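Local coordinates for protein putative transcriptional coactivator P15 (Enterobacteria phage t5, PDB 4BG7) that probably binds DNA as a phage homolog of the eukaryotic transcription coactivator PC4 and is implicated in recombination-dependent DNA replication, at residues A[7-12]-A[29-34]; A[12-17]-A[44-49]. All blocks are in the same frame, centred on the assembly; numbering follows the deposited sequence.

Contact 1: residues A[7-12]-A[29-34]; sequences QNYEGH and RLTVSE
H12 and S33 share the direct hydrogen bond of this contact. H12 ND1 lies 2.7 Å from S33 OG, and either atom could be the donor. S33 OG meets the imidazole at its edge, near the ring plane. A chi1 of 62° sets S33 OG between its own backbone N and carbonyl carbon, turned to H12 ND1. A water makes a second polar link. This water is 2.6 Å from Y9 OH. The same water lies 2.8 Å from S33 OG. It also donates to T31 O at 3.0 Å. S33 OG is therefore held by both the histidine and the water. The loop 7-12 precedes the first strand of the PC4-like antiparallel sheet and folds back over one face of the sheet, against strand 26-35. A type II beta turn from Y9 to H12 shapes it, and an Asx turn leads in, with N8 OD1 accepting from E10 N. G11 has a positive phi (83°), where a CB would jam against E10 O, which by itself calls for glycine. Van der Waals contacts and one CH...O contact complete it. Y9 and T31 reach toward each other tip to tip, with Y9 OH 3.6 Å from T31 CB. Y9 CE2 comes within 3.5 Å of S33 OG. H12 CA makes a CH...O contact with E34 O at 3.4 Å. F35 stacks on the H12 ring.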
ATOM      1  N   GLN A   7      -4.718 -12.404   4.665  1.00 28.83           N
ATOM      2  CA  GLN A   7      -6.074 -11.892   4.379  1.00 28.65           C
ATOM      3  C   GLN A   7      -6.716 -11.325   5.630  1.00 25.39           C
ATOM      4  O   GLN A   7      -7.851 -10.814   5.604  1.00 26.69           O
ATOM      5  CB  GLN A   7      -6.913 -12.936   3.611  1.00 33.20           C
ATOM      6  CG  GLN A   7      -6.316 -13.232   2.217  1.00 38.00           C
ATOM      7  CD  GLN A   7      -7.055 -14.367   1.469  1.00 42.06           C
ATOM      8  OE1 GLN A   7      -6.527 -15.457   1.279  1.00 47.61           O
ATOM      9  NE2 GLN A   7      -8.286 -14.115   1.099  1.00 50.34           N
ATOM     10  N   ASN A   8      -5.928 -11.353   6.714  1.00 25.78           N
ATOM     11  CA  ASN A   8      -6.251 -10.756   7.986  1.00 24.98           C
ATOM     12  C   ASN A   8      -4.957 -10.624   8.836  1.00 22.02           C
ATOM     13  O   ASN A   8      -3.844 -11.004   8.408  1.00 24.36           O
ATOM     14  CB  ASN A   8      -7.333 -11.539   8.701  1.00 26.34           C
ATOM     15  CG  ASN A   8      -6.875 -12.918   9.124  1.00 30.18           C
ATOM     16  OD1 ASN A   8      -5.884 -13.039   9.804  1.00 27.84           O
ATOM     17  ND2 ASN A   8      -7.649 -13.953   8.784  1.00 35.11           N
ATOM     18  N   TYR A   9      -5.119  -9.991   9.995  1.00 21.48           N
ATOM     19  CA  TYR A   9      -4.014  -9.783  10.891  1.00 21.96           C
ATOM     20  C   TYR A   9      -3.970 -10.692  12.120  1.00 24.33           C
ATOM     21  O   TYR A   9      -3.257 -10.391  13.083  1.00 20.83           O
ATOM     22  CB  TYR A   9      -3.995  -8.331  11.332  1.00 23.69           C
ATOM     23  CG  TYR A   9      -3.279  -7.417  10.331  1.00 23.38           C
ATOM     24  CD1 TYR A   9      -3.961  -6.807   9.227  1.00 23.66           C
ATOM     25  CD2 TYR A   9      -1.952  -7.105  10.513  1.00 23.00           C
ATOM     26  CE1 TYR A   9      -3.286  -5.974   8.340  1.00 22.25           C
ATOM     27  CE2 TYR A   9      -1.289  -6.245   9.626  1.00 22.13           C
ATOM     28  CZ  TYR A   9      -1.969  -5.677   8.541  1.00 21.64           C
ATOM     29  OH  TYR A   9      -1.158  -4.844   7.731  1.00 22.81           O
ATOM     30  N   GLU A  10      -4.697 -11.813  12.074  1.00 25.08           N
ATOM     31  CA  GLU A  10      -4.556 -12.842  13.123  1.00 28.41           C
ATOM     32  C   GLU A  10      -3.113 -13.295  13.312  1.00 26.66           C
ATOM     33  O   GLU A  10      -2.438 -13.712  12.369  1.00 27.08           O
ATOM     34  CB  GLU A  10      -5.486 -14.034  12.839  1.00 31.93           C
ATOM     35  CG  GLU A  10      -6.933 -13.585  12.815  1.00 39.75           C
ATOM     36  CD  GLU A  10      -7.975 -14.675  12.940  1.00 48.74           C
ATOM     37  OE1 GLU A  10      -7.625 -15.868  13.140  1.00 49.10           O
ATOM     38  OE2 GLU A  10      -9.159 -14.284  12.821  1.00 44.79           O
ATOM     39  N   GLY A  11      -2.637 -13.205  14.547  1.00 30.05           N
ATOM     40  CA  GLY A  11      -1.268 -13.599  14.882  1.00 32.88           C
ATOM     41  C   GLY A  11      -0.190 -12.532  14.601  1.00 34.86           C
ATOM     42  O   GLY A  11       0.980 -12.764  14.862  1.00 36.66           O
ATOM     43  N   HIS A  12      -0.575 -11.368  14.073  1.00 30.77           N
ATOM     44  CA  HIS A  12       0.400 -10.326  13.736  1.00 27.52           C
ATOM     45  C   HIS A  12       0.536  -9.407  14.884  1.00 27.68           C
ATOM     46  O   HIS A  12      -0.455  -9.055  15.537  1.00 26.86           O
ATOM     47  CB  HIS A  12      -0.087  -9.475  12.533  1.00 23.99           C
ATOM     48  CG  HIS A  12       0.030 -10.152  11.203  1.00 23.67           C
ATOM     49  ND1 HIS A  12       0.847  -9.685  10.229  1.00 23.28           N
ATOM     50  CD2 HIS A  12      -0.603 -11.289  10.681  1.00 22.08           C
ATOM     51  CE1 HIS A  12       0.774 -10.480   9.174  1.00 24.67           C
ATOM     52  NE2 HIS A  12      -0.134 -11.454   9.426  1.00 24.45           N
ATOM     53  N   ARG A  29      -4.743   2.222   8.429  1.00 30.88           N
ATOM     54  CA  ARG A  29      -3.331   2.433   8.833  1.00 26.52           C
ATOM     55  C   ARG A  29      -2.341   1.583   8.073  1.00 27.22           C
ATOM     56  O   ARG A  29      -2.469   0.365   8.008  1.00 25.25           O
ATOM     57  CB  ARG A  29      -3.070   2.204  10.323  1.00 29.70           C
ATOM     58  CG  ARG A  29      -3.891   3.121  11.191  1.00 33.19           C
ATOM     59  CD  ARG A  29      -3.289   3.257  12.556  1.00 35.23           C
ATOM     60  NE  ARG A  29      -4.316   3.861  13.370  1.00 37.21           N
ATOM     61  CZ  ARG A  29      -4.162   4.268  14.626  1.00 48.34           C
ATOM     62  NH1 ARG A  29      -2.981   4.144  15.233  1.00 45.18           N
ATOM     63  NH2 ARG A  29      -5.227   4.795  15.264  1.00 43.94           N
ATOM     64  N   LEU A  30      -1.365   2.241   7.461  1.00 25.77           N
ATOM     65  CA  LEU A  30      -0.231   1.581   6.832  1.00 25.96           C
ATOM     66  C   LEU A  30       0.609   0.967   7.910  1.00 24.81           C
ATOM     67  O   LEU A  30       1.134   1.669   8.818  1.00 26.96           O
ATOM     68  CB  LEU A  30       0.667   2.550   6.042  1.00 25.51           C
ATOM     69  CG  LEU A  30       1.752   1.908   5.164  1.00 25.07           C
ATOM     70  CD1 LEU A  30       1.056   1.052   4.136  1.00 23.88           C
ATOM     71  CD2 LEU A  30       2.541   3.071   4.502  1.00 23.50           C
ATOM     72  N   THR A  31       0.797  -0.339   7.778  1.00 24.11           N
ATOM     73  CA  THR A  31       1.287  -1.132   8.896  1.00 23.26           C
ATOM     74  C   THR A  31       2.448  -2.043   8.493  1.00 22.40           C
ATOM     75  O   THR A  31       2.423  -2.647   7.429  1.00 21.58           O
ATOM     76  CB  THR A  31       0.154  -1.995   9.475  1.00 23.57           C
ATOM     77  OG1 THR A  31      -0.872  -1.124   9.900  1.00 23.87           O
ATOM     78  CG2 THR A  31       0.695  -2.879  10.625  1.00 20.97           C
ATOM     79  N   VAL A  32       3.460  -2.086   9.354  1.00 22.81           N
ATOM     80  CA  VAL A  32       4.499  -3.087   9.257  1.00 22.15           C
ATOM     81  C   VAL A  32       4.224  -3.962  10.494  1.00 21.59           C
ATOM     82  O   VAL A  32       4.157  -3.467  11.649  1.00 24.05           O
ATOM     83  CB  VAL A  32       5.933  -2.563   9.339  1.00 25.35           C
ATOM     84  CG1 VAL A  32       6.945  -3.771   9.314  1.00 25.78           C
ATOM     85  CG2 VAL A  32       6.210  -1.575   8.200  1.00 24.24           C
ATOM     86  N   SER A  33       4.139  -5.250  10.248  1.00 23.98           N
ATOM     87  CA  SER A  33       3.827  -6.233  11.293  1.00 22.87           C
ATOM     88  C   SER A  33       4.737  -7.444  11.170  1.00 24.95           C
ATOM     89  O   SER A  33       5.287  -7.717  10.107  1.00 23.85           O
ATOM     90  CB  SER A  33       2.367  -6.646  11.161  1.00 24.62           C
ATOM     91  OG  SER A  33       2.041  -7.278   9.929  1.00 22.00           O
ATOM     92  N   GLU A  34       4.869  -8.165  12.281  1.00 26.43           N
ATOM     93  CA  GLU A  34       5.670  -9.396  12.308  1.00 26.42           C
ATOM     94  C   GLU A  34       4.674 -10.542  12.538  1.00 27.08           C
ATOM     95  O   GLU A  34       3.785 -10.425  13.391  1.00 23.77           O
ATOM     96  CB  GLU A  34       6.683  -9.354  13.410  1.00 28.80           C
ATOM     97  CG  GLU A  34       7.605 -10.563  13.298  1.00 31.40           C
ATOM     98  CD  GLU A  34       8.652 -10.606  14.393  1.00 37.67           C
ATOM     99  OE1 GLU A  34       8.883  -9.582  15.075  1.00 37.18           O
ATOM    100  OE2 GLU A  34       9.194 -11.702  14.569  1.00 42.45           O
TER
HETATM  101  O   HOH W   1       1.397  -5.470   7.914  1.00 25.00           O

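Contact 2: residues A[12-17]-A[44-49]; sequences HVDDQS and RYWLLD
R44 and D14 form a salt bridge, with the two side chains meeting tip to tip. The arginine uses two nitrogens side-on, and both donate to one oxygen. R44 NE and R44 NH2 each lie 2.9 Å from D14 OD1. Both bonds are bent, with angles of 144° at the hydrogen. D14 OD1 sits near the guanidinium plane, but the carboxylate is turned 58° from it. NE arrives on the syn side of OD1, somewhat out of the carboxylate plane. NH2 comes from above that plane, on the same face. The R44 chain is extended through CD and bends at chi3 (-77°), which places NE. R44 NH2 also makes a weak bond to H12 O at 3.5 Å. R44 NH1 donates to a water 2.9 Å away and to T57 O, so the guanidinium has partners at all three nitrogens. D14 OD2 is linked to W46 through a water. This water donates to D14 OD2 at 2.7 Å and accepts from W46 NE1 at 3.0 Å. The same water is 2.6 Å from S17 OG, so it joins three side chains. S17 OG also touches W46 CZ2 at 3.9 Å. A classic beta bulge, D15 and Q16 facing V32, lies between D14 and S17. R29 makes a cation-pi contact with W46, and Y9 packs on R44. The contact spans strand 26-35, which lies between strands 13-23 and 38-48 in the antiparallel sheet; T31 of that middle strand touches both D14 and R44.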
ATOM      1  N   HIS A  12      -0.575 -11.368  14.073  1.00 30.77           N
ATOM      2  CA  HIS A  12       0.400 -10.326  13.736  1.00 27.52           C
ATOM      3  C   HIS A  12       0.536  -9.407  14.884  1.00 27.68           C
ATOM      4  O   HIS A  12      -0.455  -9.055  15.537  1.00 26.86           O
ATOM      5  CB  HIS A  12      -0.087  -9.475  12.533  1.00 23.99           C
ATOM      6  CG  HIS A  12       0.030 -10.152  11.203  1.00 23.67           C
ATOM      7  ND1 HIS A  12       0.847  -9.685  10.229  1.00 23.28           N
ATOM      8  CD2 HIS A  12      -0.603 -11.289  10.681  1.00 22.08           C
ATOM      9  CE1 HIS A  12       0.774 -10.480   9.174  1.00 24.67           C
ATOM     10  NE2 HIS A  12      -0.134 -11.454   9.426  1.00 24.45           N
ATOM     11  N   VAL A  13       1.742  -8.904  15.067  1.00 28.52           N
ATOM     12  CA  VAL A  13       2.009  -7.825  15.999  1.00 26.73           C
ATOM     13  C   VAL A  13       2.599  -6.629  15.180  1.00 23.90           C
ATOM     14  O   VAL A  13       3.571  -6.814  14.473  1.00 27.66           O
ATOM     15  CB  VAL A  13       3.014  -8.289  17.129  1.00 28.31           C
ATOM     16  CG1 VAL A  13       3.561  -7.104  17.881  1.00 29.74           C
ATOM     17  CG2 VAL A  13       2.345  -9.298  18.098  1.00 31.85           C
ATOM     18  N   ASP A  14       2.047  -5.447  15.361  1.00 25.00           N
ATOM     19  CA  ASP A  14       2.527  -4.242  14.693  1.00 26.76           C
ATOM     20  C   ASP A  14       3.902  -3.829  15.227  1.00 32.90           C
ATOM     21  O   ASP A  14       4.165  -3.785  16.451  1.00 34.49           O
ATOM     22  CB  ASP A  14       1.614  -3.057  14.949  1.00 27.11           C
ATOM     23  CG  ASP A  14       0.307  -3.144  14.236  1.00 25.12           C
ATOM     24  OD1 ASP A  14       0.038  -4.118  13.505  1.00 27.68           O
ATOM     25  OD2 ASP A  14      -0.444  -2.193  14.427  1.00 28.82           O
ATOM     26  N   ASP A  15       4.763  -3.482  14.305  1.00 30.66           N
ATOM     27  CA  ASP A  15       6.031  -2.811  14.597  1.00 32.47           C
ATOM     28  C   ASP A  15       6.028  -1.344  14.173  1.00 32.09           C
ATOM     29  O   ASP A  15       6.684  -0.535  14.825  1.00 31.50           O
ATOM     30  CB  ASP A  15       7.139  -3.526  13.900  1.00 36.57           C
ATOM     31  CG  ASP A  15       7.400  -4.846  14.496  1.00 46.01           C
ATOM     32  OD1 ASP A  15       7.035  -5.094  15.705  1.00 48.07           O
ATOM     33  OD2 ASP A  15       7.949  -5.671  13.745  1.00 52.12           O
ATOM     34  N   GLN A  16       5.280  -1.002  13.126  1.00 27.85           N
ATOM     35  CA  GLN A  16       4.950   0.447  12.813  1.00 28.28           C
ATOM     36  C   GLN A  16       3.535   0.561  12.342  1.00 27.87           C
ATOM     37  O   GLN A  16       3.000  -0.400  11.763  1.00 28.70           O
ATOM     38  CB  GLN A  16       5.862   1.007  11.674  1.00 28.51           C
ATOM     39  CG  GLN A  16       7.318   0.716  11.852  1.00 29.16           C
ATOM     40  CD  GLN A  16       8.179   1.446  10.790  1.00 29.04           C
ATOM     41  OE1 GLN A  16       7.944   2.588  10.492  1.00 26.71           O
ATOM     42  NE2 GLN A  16       9.084   0.744  10.190  1.00 28.35           N
ATOM     43  N   SER A  17       2.918   1.742  12.534  1.00 26.46           N
ATOM     44  CA  SER A  17       1.538   1.978  12.130  1.00 27.67           C
ATOM     45  C   SER A  17       1.372   3.458  11.858  1.00 29.12           C
ATOM     46  O   SER A  17       1.602   4.237  12.799  1.00 31.86           O
ATOM     47  CB  SER A  17       0.601   1.561  13.252  1.00 24.27           C
ATOM     48  OG  SER A  17      -0.749   1.727  12.885  1.00 31.70           O
ATOM     49  N   ARG A  44      -3.965  -2.241   8.200  1.00 20.03           N
ATOM     50  CA  ARG A  44      -4.762  -2.793   9.308  1.00 22.17           C
ATOM     51  C   ARG A  44      -5.862  -1.811   9.604  1.00 24.60           C
ATOM     52  O   ARG A  44      -5.605  -0.598   9.673  1.00 28.33           O
ATOM     53  CB  ARG A  44      -3.908  -2.960  10.574  1.00 20.08           C
ATOM     54  CG  ARG A  44      -4.694  -3.605  11.701  1.00 18.99           C
ATOM     55  CD  ARG A  44      -4.015  -3.478  13.027  1.00 21.17           C
ATOM     56  NE  ARG A  44      -2.877  -4.405  13.244  1.00 22.10           N
ATOM     57  CZ  ARG A  44      -2.955  -5.628  13.749  1.00 23.08           C
ATOM     58  NH1 ARG A  44      -4.122  -6.176  14.011  1.00 23.03           N
ATOM     59  NH2 ARG A  44      -1.821  -6.311  13.952  1.00 27.69           N
ATOM     60  N   TYR A  45      -7.083  -2.300   9.785  1.00 26.87           N
ATOM     61  CA  TYR A  45      -8.215  -1.387  10.120  1.00 27.40           C
ATOM     62  C   TYR A  45      -8.371  -1.132  11.631  1.00 27.25           C
ATOM     63  O   TYR A  45      -8.433  -2.084  12.409  1.00 27.17           O
ATOM     64  CB  TYR A  45      -9.521  -1.900   9.560  1.00 29.05           C
ATOM     65  CG  TYR A  45      -9.535  -1.824   8.050  1.00 34.10           C
ATOM     66  CD1 TYR A  45      -9.708  -0.599   7.407  1.00 39.80           C
ATOM     67  CD2 TYR A  45      -9.268  -2.940   7.258  1.00 35.28           C
ATOM     68  CE1 TYR A  45      -9.704  -0.516   6.013  1.00 41.55           C
ATOM     69  CE2 TYR A  45      -9.237  -2.849   5.863  1.00 34.38           C
ATOM     70  CZ  TYR A  45      -9.438  -1.625   5.259  1.00 39.37           C
ATOM     71  OH  TYR A  45      -9.415  -1.497   3.887  1.00 43.73           O
ATOM     72  N   TRP A  46      -8.411   0.140  12.016  1.00 26.43           N
ATOM     73  CA  TRP A  46      -8.863   0.554  13.350  1.00 26.18           C
ATOM     74  C   TRP A  46     -10.298   1.030  13.327  1.00 29.42           C
ATOM     75  O   TRP A  46     -10.710   1.676  12.363  1.00 31.70           O
ATOM     76  CB  TRP A  46      -7.946   1.567  13.879  1.00 30.14           C
ATOM     77  CG  TRP A  46      -6.536   1.052  14.039  1.00 26.50           C
ATOM     78  CD1 TRP A  46      -5.785   0.411  13.074  1.00 26.89           C
ATOM     79  CD2 TRP A  46      -5.642   1.216  15.148  1.00 29.68           C
ATOM     80  NE1 TRP A  46      -4.559   0.136  13.518  1.00 26.60           N
ATOM     81  CE2 TRP A  46      -4.405   0.551  14.769  1.00 29.57           C
ATOM     82  CE3 TRP A  46      -5.752   1.749  16.423  1.00 33.29           C
ATOM     83  CZ2 TRP A  46      -3.304   0.490  15.614  1.00 29.81           C
ATOM     84  CZ3 TRP A  46      -4.658   1.684  17.269  1.00 34.20           C
ATOM     85  CH2 TRP A  46      -3.451   1.091  16.876  1.00 36.27           C
ATOM     86  N   LEU A  47     -11.107   0.690  14.348  1.00 24.11           N
ATOM     87  CA  LEU A  47     -12.498   1.061  14.353  1.00 28.21           C
ATOM     88  C   LEU A  47     -12.829   1.874  15.571  1.00 26.75           C
ATOM     89  O   LEU A  47     -12.296   1.649  16.635  1.00 26.19           O
ATOM     90  CB  LEU A  47     -13.422  -0.195  14.379  1.00 30.70           C
ATOM     91  CG  LEU A  47     -14.007  -0.642  13.041  1.00 34.60           C
ATOM     92  CD1 LEU A  47     -12.895  -0.654  11.978  1.00 37.75           C
ATOM     93  CD2 LEU A  47     -14.644  -2.009  13.161  1.00 33.65           C
ATOM     94  N   LEU A  48     -13.788   2.781  15.412  1.00 25.27           N
ATOM     95  CA  LEU A  48     -14.257   3.610  16.512  1.00 25.99           C
ATOM     96  C   LEU A  48     -15.160   2.813  17.399  1.00 23.25           C
ATOM     97  O   LEU A  48     -15.946   2.053  16.884  1.00 25.55           O
ATOM     98  CB  LEU A  48     -15.044   4.816  15.990  1.00 27.91           C
ATOM     99  CG  LEU A  48     -14.271   6.037  15.469  1.00 29.41           C
ATOM    100  CD1 LEU A  48     -15.272   7.059  14.879  1.00 27.95           C
ATOM    101  CD2 LEU A  48     -13.418   6.616  16.592  1.00 25.97           C
ATOM    102  N   ASP A  49     -15.071   3.035  18.708  1.00 23.11           N
ATOM    103  CA  ASP A  49     -16.106   2.672  19.627  1.00 24.53           C
ATOM    104  C   ASP A  49     -17.084   3.793  19.834  1.00 25.22           C
ATOM    105  O   ASP A  49     -16.910   4.876  19.240  1.00 24.58           O
ATOM    106  CB  ASP A  49     -15.565   2.072  20.930  1.00 24.63           C
ATOM    107  CG  ASP A  49     -15.190   3.105  22.012  1.00 29.41           C
ATOM    108  OD1 ASP A  49     -15.062   4.332  21.731  1.00 27.75           O
ATOM    109  OD2 ASP A  49     -15.022   2.621  23.164  1.00 31.76           O
TER
HETATM  110  O   HOH W   2      -3.921  -8.785  15.155  1.00 28.63           O
HETATM  111  O   HOH W   3      -1.750  -0.622  12.617  1.00 22.54           O

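From the N terminus, the loop 7-12 comes first and leads through H12 into strand 13-23. Contact 1 closes the path from this loop through the first strand to 29-34 on strand 26-35. Contact 2 starts at 12-17 and closes a longer path, over the second strand, to 44-49 on strand 38-48. The segments alternate along the chain, so the two contacts cross. H12 belongs to both. They also meet directly: V32 O and D15 N, and E34 N and V13 O, are probable backbone hydrogen bonds. Together they tie the N-terminal loop and the first three strands of the sheet, and both reach the second subunit.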